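Long-range contacts in Alp7A (Bacillus subtilis, PDB 5EC0), which is a bacterial actin-like protein that binds adenine nucleotides and probably forms cytoskeletal filaments that help segregate plasmids: residues Gly215-Leu220 with Ser238-Phe243; Lys300-Ile305 with Glu332-Ser337; Tyr324-Gly329 with Ser353-Ala358. All coordinates share one frame; numbering follows the deposited sequence.

Contact 1 of 3, residues Gly215-Leu220 with Ser238-Phe243. With ADP (adenosine-5'-diphosphate), chain D.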
loop_
_atom_site.group_PDB
_atom_site.type_symbol
_atom_site.label_atom_id
_atom_site.label_comp_id
_atom_site.label_asym_id
_atom_site.label_seq_id
_atom_site.Cartn_x
_atom_site.Cartn_y
_atom_site.Cartn_z
ATOM N N GLY A 215 2.741 7.160 5.318
ATOM C CA GLY A 215 3.298 7.215 6.661
ATOM C C GLY A 215 4.752 7.641 6.661
ATOM O O GLY A 215 5.169 8.401 7.528
ATOM N N GLY A 216 5.525 7.179 5.678
ATOM C CA GLY A 216 6.959 7.432 5.677
ATOM C C GLY A 216 7.495 8.312 4.558
ATOM O O GLY A 216 8.605 8.844 4.658
ATOM N N THR A 217 6.727 8.446 3.481
ATOM C CA THR A 217 7.077 9.357 2.381
ATOM C C THR A 217 5.848 10.082 1.841
ATOM O O THR A 217 4.703 9.651 2.051
ATOM C CB THR A 217 7.740 8.629 1.177
ATOM O OG1 THR A 217 6.791 7.755 0.558
ATOM C CG2 THR A 217 8.971 7.829 1.598
ATOM N N ASP A 218 6.098 11.169 1.123
ATOM C CA ASP A 218 5.059 11.852 0.362
ATOM C C ASP A 218 5.506 12.002 -1.091
ATOM O O ASP A 218 6.461 12.715 -1.381
ATOM C CB ASP A 218 4.743 13.208 0.991
ATOM C CG ASP A 218 4.217 13.067 2.403
ATOM O OD1 ASP A 218 3.123 12.488 2.575
ATOM O OD2 ASP A 218 4.901 13.515 3.346
ATOM N N ASP A 219 4.821 11.310 -1.994
ATOM C CA ASP A 219 5.246 11.244 -3.392
ATOM C C ASP A 219 4.275 11.978 -4.310
ATOM O O ASP A 219 3.057 11.793 -4.228
ATOM C CB ASP A 219 5.389 9.788 -3.837
ATOM C CG ASP A 219 6.143 8.937 -2.821
ATOM O OD1 ASP A 219 7.387 8.926 -2.859
ATOM O OD2 ASP A 219 5.486 8.291 -1.978
ATOM N N LEU A 220 4.818 12.813 -5.186
ATOM C CA LEU A 220 3.981 13.627 -6.052
ATOM C C LEU A 220 4.292 13.386 -7.520
ATOM O O LEU A 220 5.462 13.282 -7.914
ATOM C CB LEU A 220 4.150 15.110 -5.713
ATOM C CG LEU A 220 3.814 15.504 -4.267
ATOM C CD1 LEU A 220 5.063 15.549 -3.413
ATOM C CD2 LEU A 220 3.114 16.846 -4.235
ATOM N N SER A 238 9.692 12.649 -4.705
ATOM C CA SER A 238 9.467 12.058 -3.392
ATOM C C SER A 238 10.029 12.933 -2.261
ATOM O O SER A 238 11.134 13.458 -2.378
ATOM C CB SER A 238 10.088 10.665 -3.335
ATOM O OG SER A 238 9.628 9.955 -2.200
ATOM N N ASN A 239 9.269 13.087 -1.172
ATOM C CA ASN A 239 9.731 13.838 0.014
ATOM C C ASN A 239 9.895 12.980 1.262
ATOM O O ASN A 239 9.153 12.015 1.433
ATOM C CB ASN A 239 8.748 14.952 0.346
ATOM C CG ASN A 239 8.771 16.068 -0.655
ATOM O OD1 ASN A 239 9.682 16.893 -0.663
ATOM N ND2 ASN A 239 7.759 16.111 -1.510
ATOM N N THR A 240 10.828 13.345 2.147
ATOM C CA THR A 240 10.971 12.644 3.424
ATOM C C THR A 240 11.194 13.556 4.655
ATOM O O THR A 240 12.329 13.825 5.070
ATOM C CB THR A 240 12.108 11.613 3.352
ATOM O OG1 THR A 240 11.938 10.807 2.178
ATOM C CG2 THR A 240 12.082 10.712 4.578
ATOM N N ALA A 241 10.075 14.028 5.212
ATOM C CA ALA A 241 9.965 14.537 6.592
ATOM C C ALA A 241 8.657 13.969 7.158
ATOM O O ALA A 241 7.648 14.672 7.246
ATOM C CB ALA A 241 9.969 16.061 6.632
ATOM N N PRO A 242 8.679 12.683 7.540
ATOM C CA PRO A 242 7.490 11.821 7.528
ATOM C C PRO A 242 6.407 12.109 8.557
ATOM O O PRO A 242 6.635 12.728 9.601
ATOM C CB PRO A 242 8.078 10.433 7.786
ATOM C CG PRO A 242 9.260 10.699 8.652
ATOM C CD PRO A 242 9.841 12.000 8.142
ATOM N N PHE A 243 5.218 11.614 8.236
ATOM C CA PHE A 243 4.054 11.671 9.109
ATOM C C PHE A 243 4.260 10.937 10.439
ATOM O O PHE A 243 3.802 11.394 11.492
ATOM C CB PHE A 243 2.853 11.081 8.370
ATOM C CG PHE A 243 1.600 11.034 9.179
ATOM C CD1 PHE A 243 0.962 12.201 9.564
ATOM C CD2 PHE A 243 1.036 9.819 9.524
ATOM C CE1 PHE A 243 -0.208 12.153 10.298
ATOM C CE2 PHE A 243 -0.135 9.764 10.252
ATOM C CZ PHE A 243 -0.762 10.935 10.639
HETATM P PB ADP D . 3.043 3.901 3.854
HETATM O O1B ADP D . 2.972 2.711 2.904
HETATM O O2B ADP D . 4.230 4.831 3.672
HETATM O O3B ADP D . 2.807 3.597 5.314
HETATM P PA ADP D . 0.213 4.305 3.389
HETATM O O1A ADP D . 0.103 2.811 3.590
HETATM O O2A ADP D . -0.485 4.969 2.216
HETATM O O3A ADP D . 1.759 4.794 3.427
HETATM O "O5'" ADP D . -0.286 5.039 4.716
HETATM C "C5'" ADP D . -0.239 4.422 5.996
HETATM C "C4'" ADP D . -1.131 5.290 6.858
HETATM O "O4'" ADP D . -2.485 5.015 6.509
HETATM C "C3'" ADP D . -1.034 5.017 8.346
HETATM O "O3'" ADP D . -0.173 5.967 8.973
HETATM C "C2'" ADP D . -2.451 5.198 8.855
HETATM O "O2'" ADP D . -2.489 6.395 9.631
HETATM C "C1'" ADP D . -3.312 5.369 7.609
HETATM N N9 ADP D . -4.528 4.525 7.582
HETATM C C8 ADP D . -5.747 5.008 7.258
HETATM N N7 ADP D . -6.684 4.035 7.301
HETATM C C5 ADP D . -6.057 2.899 7.644
HETATM C C6 ADP D . -6.503 1.508 7.859
HETATM N N6 ADP D . -7.816 1.190 7.698
HETATM N N1 ADP D . -5.564 0.601 8.206
HETATM C C2 ADP D . -4.268 0.955 8.365
HETATM N N3 ADP D . -3.779 2.209 8.187
HETATM C C4 ADP D . -4.630 3.215 7.834
HETATM O O HOH W 1 7.640 13.879 4.078
HETATM O O HOH W 2 5.083 11.014 5.169
#
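D218 and N239 form the tight centre of this contact, an antiparallel hydrogen-bonded pair in which N239 N reaches D218 O at 2.8 Å and D218 N returns a longer bond to N239 O. One step on, D219 and S238 make the non-hydrogen-bonded pair, and here the side chains do the joining. With its OG anti to the backbone N (chi1 -167°), S238 donates to D219 OD1 at 2.6 Å, coming in nearly along the C-O axis. The other carboxylate oxygen, D219 OD2, takes the hydroxyl of T217 on its syn side, so both oxygens are gripped and the group is probably held from turning. On the opposite face of the sheet, L220 CD1 lies 3.3 Å from N239 ND2, a buried amide nitrogen that finds no polar partner.

This hairpin forms the edge of the nucleotide-binding sheet in the actin-type ATPase fold, and the glycine turn entering it is one of the two phosphate-binding loops of this fold: G215 N donates to ADP O3A at 3.2 Å, and G216 N more weakly to O2B. A CB on G215 would be crowded by the beta-phosphate.

Beyond N239 the backbones diverge and two waters come in. D218 OD2, which also forms a salt bridge with K306, accepts from both; one takes the N-H of the poorly ordered A241, the other that of F243. P242, at the N-cap position, rests its CB 3.5 Å from G216 O, while the F243 ring presents its edge to ADP O3' and meets Y302 edge-to-face.

Contact 2 of 3, residues Lys300-Ile305 with Glu332-Ser337. With ADP (adenosine-5'-diphosphate), chain D.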
loop_
_atom_site.group_PDB
_atom_site.type_symbol
_atom_site.label_atom_id
_atom_site.label_comp_id
_atom_site.label_asym_id
_atom_site.label_seq_id
_atom_site.Cartn_x
_atom_site.Cartn_y
_atom_site.Cartn_z
ATOM N N LYS A 300 -3.883 19.296 11.635
ATOM C CA LYS A 300 -4.028 20.491 10.815
ATOM C C LYS A 300 -2.658 21.096 10.553
ATOM O O LYS A 300 -2.370 21.505 9.426
ATOM C CB LYS A 300 -4.950 21.517 11.470
ATOM C CG LYS A 300 -5.454 22.593 10.499
ATOM C CD LYS A 300 -6.139 23.733 11.236
ATOM C CE LYS A 300 -6.423 24.911 10.315
ATOM N NZ LYS A 300 -6.957 26.050 11.108
ATOM N N GLU A 301 -1.820 21.141 11.593
ATOM C CA GLU A 301 -0.414 21.554 11.454
ATOM C C GLU A 301 0.286 20.792 10.338
ATOM O O GLU A 301 0.869 21.396 9.432
ATOM C CB GLU A 301 0.380 21.334 12.751
ATOM C CG GLU A 301 -0.039 22.160 13.948
ATOM C CD GLU A 301 0.676 21.718 15.216
ATOM O OE1 GLU A 301 1.795 21.161 15.105
ATOM O OE2 GLU A 301 0.107 21.904 16.313
ATOM N N TYR A 302 0.235 19.463 10.428
ATOM C CA TYR A 302 0.874 18.597 9.454
ATOM C C TYR A 302 0.333 18.861 8.048
ATOM O O TYR A 302 1.093 18.979 7.093
ATOM C CB TYR A 302 0.684 17.115 9.835
ATOM C CG TYR A 302 1.422 16.172 8.908
ATOM C CD1 TYR A 302 2.803 15.995 9.022
ATOM C CD2 TYR A 302 0.746 15.474 7.905
ATOM C CE1 TYR A 302 3.493 15.137 8.161
ATOM C CE2 TYR A 302 1.423 14.621 7.040
ATOM C CZ TYR A 302 2.802 14.461 7.173
ATOM O OH TYR A 302 3.494 13.628 6.329
ATOM N N THR A 303 -0.985 18.969 7.934
ATOM C CA THR A 303 -1.637 19.213 6.649
ATOM C C THR A 303 -1.166 20.536 6.028
ATOM O O THR A 303 -0.941 20.626 4.817
ATOM C CB THR A 303 -3.176 19.203 6.815
ATOM O OG1 THR A 303 -3.590 17.921 7.304
ATOM C CG2 THR A 303 -3.884 19.480 5.492
ATOM N N GLU A 304 -0.991 21.558 6.863
ATOM C CA GLU A 304 -0.499 22.843 6.386
ATOM C C GLU A 304 0.894 22.675 5.763
ATOM O O GLU A 304 1.189 23.247 4.717
ATOM C CB GLU A 304 -0.505 23.881 7.523
ATOM C CG GLU A 304 -1.741 24.800 7.453
ATOM C CD GLU A 304 -2.122 25.436 8.779
ATOM O OE1 GLU A 304 -1.539 25.066 9.816
ATOM O OE2 GLU A 304 -3.015 26.311 8.784
ATOM N N ILE A 305 1.731 21.854 6.380
ATOM C CA ILE A 305 3.017 21.519 5.785
ATOM C C ILE A 305 2.827 20.757 4.453
ATOM O O ILE A 305 3.525 21.027 3.482
ATOM C CB ILE A 305 3.879 20.695 6.774
ATOM C CG1 ILE A 305 4.246 21.551 7.996
ATOM C CG2 ILE A 305 5.154 20.216 6.112
ATOM C CD1 ILE A 305 4.540 20.737 9.241
ATOM N N GLU A 332 -6.206 9.987 3.369
ATOM C CA GLU A 332 -7.479 9.544 3.928
ATOM C C GLU A 332 -7.734 10.125 5.323
ATOM O O GLU A 332 -8.817 10.610 5.617
ATOM C CB GLU A 332 -7.494 8.006 3.969
ATOM C CG GLU A 332 -8.850 7.383 4.262
ATOM C CD GLU A 332 -8.860 5.878 3.988
ATOM O OE1 GLU A 332 -8.968 5.114 4.966
ATOM O OE2 GLU A 332 -8.764 5.463 2.798
ATOM N N VAL A 333 -6.716 10.082 6.170
ATOM C CA VAL A 333 -6.801 10.585 7.535
ATOM C C VAL A 333 -6.923 12.112 7.566
ATOM O O VAL A 333 -7.666 12.694 8.380
ATOM C CB VAL A 333 -5.563 10.129 8.335
ATOM C CG1 VAL A 333 -5.387 10.943 9.602
ATOM C CG2 VAL A 333 -5.655 8.620 8.633
ATOM N N LEU A 334 -6.213 12.744 6.640
ATOM C CA LEU A 334 -6.103 14.189 6.585
ATOM C C LEU A 334 -7.239 14.848 5.817
ATOM O O LEU A 334 -7.233 16.067 5.631
ATOM C CB LEU A 334 -4.766 14.594 5.946
ATOM C CG LEU A 334 -3.437 14.262 6.625
ATOM C CD1 LEU A 334 -2.329 15.002 5.912
ATOM C CD2 LEU A 334 -3.452 14.623 8.103
ATOM N N GLU A 335 -8.199 14.052 5.363
ATOM C CA GLU A 335 -9.217 14.545 4.439
ATOM C C GLU A 335 -9.943 15.791 4.949
ATOM O O GLU A 335 -10.070 16.793 4.236
ATOM C CB GLU A 335 -10.245 13.460 4.138
ATOM C CG GLU A 335 -11.399 13.995 3.305
ATOM C CD GLU A 335 -12.383 12.929 2.862
ATOM O OE1 GLU A 335 -12.359 11.802 3.406
ATOM O OE2 GLU A 335 -13.178 13.227 1.951
ATOM N N GLU A 336 -10.415 15.716 6.187
ATOM C CA GLU A 336 -11.069 16.843 6.824
ATOM C C GLU A 336 -10.122 18.057 6.916
ATOM O O GLU A 336 -10.513 19.195 6.615
ATOM C CB GLU A 336 -11.569 16.429 8.212
ATOM C CG GLU A 336 -12.203 17.537 9.044
ATOM C CD GLU A 336 -12.439 17.111 10.499
ATOM O OE1 GLU A 336 -12.049 15.982 10.872
ATOM O OE2 GLU A 336 -13.010 17.902 11.272
ATOM N N SER A 337 -8.885 17.796 7.324
ATOM C CA SER A 337 -7.875 18.832 7.515
ATOM C C SER A 337 -7.558 19.539 6.210
ATOM O O SER A 337 -7.307 20.742 6.172
ATOM C CB SER A 337 -6.590 18.222 8.085
ATOM O OG SER A 337 -6.773 17.807 9.426
HETATM P PB ADP D . 3.043 3.901 3.854
HETATM O O1B ADP D . 2.972 2.711 2.904
HETATM O O2B ADP D . 4.230 4.831 3.672
HETATM O O3B ADP D . 2.807 3.597 5.314
HETATM P PA ADP D . 0.213 4.305 3.389
HETATM O O1A ADP D . 0.103 2.811 3.590
HETATM O O2A ADP D . -0.485 4.969 2.216
HETATM O O3A ADP D . 1.759 4.794 3.427
HETATM O "O5'" ADP D . -0.286 5.039 4.716
HETATM C "C5'" ADP D . -0.239 4.422 5.996
HETATM C "C4'" ADP D . -1.131 5.290 6.858
HETATM O "O4'" ADP D . -2.485 5.015 6.509
HETATM C "C3'" ADP D . -1.034 5.017 8.346
HETATM O "O3'" ADP D . -0.173 5.967 8.973
HETATM C "C2'" ADP D . -2.451 5.198 8.855
HETATM O "O2'" ADP D . -2.489 6.395 9.631
HETATM C "C1'" ADP D . -3.312 5.369 7.609
HETATM N N9 ADP D . -4.528 4.525 7.582
HETATM C C8 ADP D . -5.747 5.008 7.258
HETATM N N7 ADP D . -6.684 4.035 7.301
HETATM C C5 ADP D . -6.057 2.899 7.644
HETATM C C6 ADP D . -6.503 1.508 7.859
HETATM N N6 ADP D . -7.816 1.190 7.698
HETATM N N1 ADP D . -5.564 0.601 8.206
HETATM C C2 ADP D . -4.268 0.955 8.365
HETATM N N3 ADP D . -3.779 2.209 8.187
HETATM C C4 ADP D . -4.630 3.215 7.834
#
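T303 turns OG1 anti to its carbonyl carbon (chi1 -61°), and L334 places CG in the same sense (chi1 -65°); between the two backbones these side chains slide past each other in opposite directions. The T303 hydroxyl oxygen thereby lies among carbons, 3.4 Å from L334 CD2 and 3.1 Å from S337 CB. Its polar need is met within its own helix, where OG1 hydrogen-bonds to L299 O, so that it can face an apolar surface. The methyl branch, T303 CG2, rests 3.7 Å from S337 O. Next to this, L334 CD1 meets Y302 in the plane of the ring, at the CD2 edge and 3.7 Å from that atom, the two side chains crossing at about a right angle. No hydrogen bond links the segments; van der Waals packing carries the contact.

Residues 332-337 span the junction between helices 328-333 and 335-346. Just before the packed residues, V333 CG2 lies 3.9 Å from ADP C8, so this junction meets the nucleotide and helix 292-313 within two residues. K300 extends past the contact to a salt bridge with E344 on helix 335-346, L299 packs against V333, L334 and S337, and helix 262-272 covers V333.

Contact 3 of 3, residues Tyr324-Gly329 with Ser353-Ala358. With ADP (adenosine-5'-diphosphate), chain D.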
loop_
_atom_site.group_PDB
_atom_site.type_symbol
_atom_site.label_atom_id
_atom_site.label_comp_id
_atom_site.label_asym_id
_atom_site.label_seq_id
_atom_site.Cartn_x
_atom_site.Cartn_y
_atom_site.Cartn_z
ATOM N N TYR A 324 -5.422 19.364 -7.540
ATOM C CA TYR A 324 -4.686 18.506 -6.621
ATOM C C TYR A 324 -5.552 17.331 -6.219
ATOM O O TYR A 324 -6.683 17.508 -5.738
ATOM C CB TYR A 324 -4.227 19.309 -5.393
ATOM C CG TYR A 324 -3.260 20.406 -5.778
ATOM C CD1 TYR A 324 -3.710 21.587 -6.361
ATOM C CD2 TYR A 324 -1.896 20.242 -5.599
ATOM C CE1 TYR A 324 -2.830 22.570 -6.751
ATOM C CE2 TYR A 324 -1.011 21.217 -5.971
ATOM C CZ TYR A 324 -1.482 22.377 -6.553
ATOM O OH TYR A 324 -0.597 23.340 -6.923
ATOM N N LEU A 325 -5.031 16.130 -6.448
ATOM C CA LEU A 325 -5.688 14.918 -6.000
ATOM C C LEU A 325 -4.846 14.260 -4.926
ATOM O O LEU A 325 -3.739 13.799 -5.204
ATOM C CB LEU A 325 -5.927 13.930 -7.145
ATOM C CG LEU A 325 -6.788 12.765 -6.619
ATOM C CD1 LEU A 325 -8.285 13.050 -6.764
ATOM C CD2 LEU A 325 -6.412 11.376 -7.176
ATOM N N TYR A 326 -5.395 14.198 -3.712
ATOM C CA TYR A 326 -4.707 13.666 -2.529
ATOM C C TYR A 326 -5.131 12.233 -2.228
ATOM O O TYR A 326 -6.319 11.938 -2.182
ATOM C CB TYR A 326 -4.989 14.559 -1.296
ATOM C CG TYR A 326 -4.657 16.031 -1.493
ATOM C CD1 TYR A 326 -3.389 16.520 -1.200
ATOM C CD2 TYR A 326 -5.606 16.925 -1.969
ATOM C CE1 TYR A 326 -3.075 17.851 -1.381
ATOM C CE2 TYR A 326 -5.302 18.269 -2.148
ATOM C CZ TYR A 326 -4.033 18.718 -1.855
ATOM O OH TYR A 326 -3.705 20.035 -2.031
ATOM N N PHE A 327 -4.167 11.338 -2.033
ATOM C CA PHE A 327 -4.485 9.965 -1.624
ATOM C C PHE A 327 -3.379 9.357 -0.740
ATOM O O PHE A 327 -2.602 10.073 -0.113
ATOM C CB PHE A 327 -4.775 9.055 -2.855
ATOM C CG PHE A 327 -3.665 9.017 -3.895
ATOM C CD1 PHE A 327 -3.486 10.067 -4.782
ATOM C CD2 PHE A 327 -2.831 7.909 -4.002
ATOM C CE1 PHE A 327 -2.466 10.029 -5.733
ATOM C CE2 PHE A 327 -1.830 7.851 -4.954
ATOM C CZ PHE A 327 -1.644 8.909 -5.826
ATOM N N GLY A 328 -3.304 8.029 -0.692
ATOM C CA GLY A 328 -2.498 7.383 0.329
ATOM C C GLY A 328 -3.278 7.294 1.639
ATOM O O GLY A 328 -4.333 7.932 1.789
ATOM N N GLY A 329 -2.755 6.510 2.583
ATOM C CA GLY A 329 -3.415 6.279 3.860
ATOM C C GLY A 329 -3.445 7.520 4.742
ATOM O O GLY A 329 -4.387 7.741 5.504
ATOM N N SER A 353 -13.297 22.700 -5.731
ATOM C CA SER A 353 -13.145 22.216 -7.101
ATOM C C SER A 353 -11.712 21.795 -7.434
ATOM O O SER A 353 -11.502 20.960 -8.316
ATOM C CB SER A 353 -13.617 23.272 -8.100
ATOM O OG SER A 353 -12.864 24.465 -7.979
ATOM N N ASN A 354 -10.728 22.346 -6.726
ATOM C CA ASN A 354 -9.325 22.100 -7.085
ATOM C C ASN A 354 -8.531 21.244 -6.106
ATOM O O ASN A 354 -7.423 20.819 -6.430
ATOM C CB ASN A 354 -8.581 23.425 -7.270
ATOM C CG ASN A 354 -9.088 24.219 -8.456
ATOM O OD1 ASN A 354 -10.054 23.827 -9.113
ATOM N ND2 ASN A 354 -8.442 25.345 -8.729
ATOM N N HIS A 355 -9.057 21.007 -4.906
ATOM C CA HIS A 355 -8.325 20.174 -3.966
ATOM C C HIS A 355 -9.189 18.991 -3.559
ATOM O O HIS A 355 -10.022 19.088 -2.659
ATOM C CB HIS A 355 -7.848 21.011 -2.771
ATOM C CG HIS A 355 -6.837 22.061 -3.146
ATOM N ND1 HIS A 355 -5.474 21.838 -3.099
ATOM C CD2 HIS A 355 -6.994 23.331 -3.595
ATOM C CE1 HIS A 355 -4.837 22.931 -3.492
ATOM N NE2 HIS A 355 -5.737 23.849 -3.797
ATOM N N ILE A 356 -8.982 17.880 -4.271
ATOM C CA ILE A 356 -9.812 16.681 -4.178
ATOM C C ILE A 356 -9.107 15.540 -3.431
ATOM O O ILE A 356 -7.976 15.172 -3.747
ATOM C CB ILE A 356 -10.221 16.154 -5.589
ATOM C CG1 ILE A 356 -10.662 17.295 -6.521
ATOM C CG2 ILE A 356 -11.277 15.066 -5.475
ATOM C CD1 ILE A 356 -11.933 18.009 -6.087
ATOM N N VAL A 357 -9.772 14.999 -2.421
ATOM C CA VAL A 357 -9.272 13.815 -1.748
ATOM C C VAL A 357 -9.942 12.633 -2.431
ATOM O O VAL A 357 -11.169 12.599 -2.541
ATOM C CB VAL A 357 -9.574 13.825 -0.226
ATOM C CG1 VAL A 357 -9.028 12.541 0.450
ATOM C CG2 VAL A 357 -8.998 15.090 0.432
ATOM N N ALA A 358 -9.141 11.698 -2.935
ATOM C CA ALA A 358 -9.684 10.483 -3.557
ATOM C C ALA A 358 -10.481 9.642 -2.567
ATOM O O ALA A 358 -10.084 9.489 -1.409
ATOM C CB ALA A 358 -8.568 9.642 -4.144
HETATM P PB ADP D . 3.043 3.901 3.854
HETATM O O1B ADP D . 2.972 2.711 2.904
HETATM O O2B ADP D . 4.230 4.831 3.672
HETATM O O3B ADP D . 2.807 3.597 5.314
HETATM P PA ADP D . 0.213 4.305 3.389
HETATM O O1A ADP D . 0.103 2.811 3.590
HETATM O O2A ADP D . -0.485 4.969 2.216
HETATM O O3A ADP D . 1.759 4.794 3.427
HETATM O "O5'" ADP D . -0.286 5.039 4.716
HETATM C "C5'" ADP D . -0.239 4.422 5.996
HETATM C "C4'" ADP D . -1.131 5.290 6.858
HETATM O "O4'" ADP D . -2.485 5.015 6.509
HETATM C "C3'" ADP D . -1.034 5.017 8.346
HETATM O "O3'" ADP D . -0.173 5.967 8.973
HETATM C "C2'" ADP D . -2.451 5.198 8.855
HETATM O "O2'" ADP D . -2.489 6.395 9.631
HETATM C "C1'" ADP D . -3.312 5.369 7.609
HETATM N N9 ADP D . -4.528 4.525 7.582
HETATM C C8 ADP D . -5.747 5.008 7.258
HETATM N N7 ADP D . -6.684 4.035 7.301
HETATM C C5 ADP D . -6.057 2.899 7.644
HETATM C C6 ADP D . -6.503 1.508 7.859
HETATM N N6 ADP D . -7.816 1.190 7.698
HETATM N N1 ADP D . -5.564 0.601 8.206
HETATM C C2 ADP D . -4.268 0.955 8.365
HETATM N N3 ADP D . -3.779 2.209 8.187
HETATM C C4 ADP D . -4.630 3.215 7.834
#
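Y324 and H355 run alongside each other in the same direction, their planes only 8° apart but so offset that little of one ring covers the other; the closest atoms are Y324 CD1 and H355 CE1, 3.4 Å apart. Y326 meets the same imidazole rim to rim, with planes at 19°. Its CG stands anti to the carbonyl carbon (chi1 -54°), the two side chains cross obliquely, and the tyrosine rim carries OH to 2.7 Å from H355 ND1 in a hydrogen bond whose donor may be either partner. Two tyrosines and a histidine thus form an aromatic cluster, continued by the ring of Y346.

Beneath it, strands 322-327 and 355-357 pair in parallel at the edge of the actin-type nucleotide-binding sheet, helices 328-333, 335-346 and 348-354 making the crossover between them. Four backbone bonds, from Y324 N to N354 O at one end to A358 N to Y326 O at the other, fasten the strands. A phenylalanine at Y326 would probably leave H355 ND1 without this mate and the imidazole less firmly fixed in rotation.

On the face carrying L325 and I356 the contact across the strands is aliphatic: L325 CD1 packs 3.8 Å from I356 CG2, and its CD2 touches A358 CB. Strand 322-327 ends at F327, and G328 and G329 follow; G329 N donates to ADP O2A at 2.8 Å, where a CB on that residue would clash with the ribose O4'.

Along the chain contact 1 closes before contact 2 opens, whereas the segments of contacts 2 and 3 alternate. Contacts 1 and 3 lie at the two edges of one five-stranded mixed sheet, in which strand 207-213 stands between their inner strands; their centres are 16 Å apart and they do not touch. Contact 2 packs helices beside that sheet. It abuts contact 1 through the Y302 hydroxyl and contact 3 through E335 and V357, with centres about 14 and 11 Å away. Each includes residues at the ADP, so a loop before one strand, the glycines after another and a helix junction line one nucleotide pocket, as in other members of the actin ATPase superfamily.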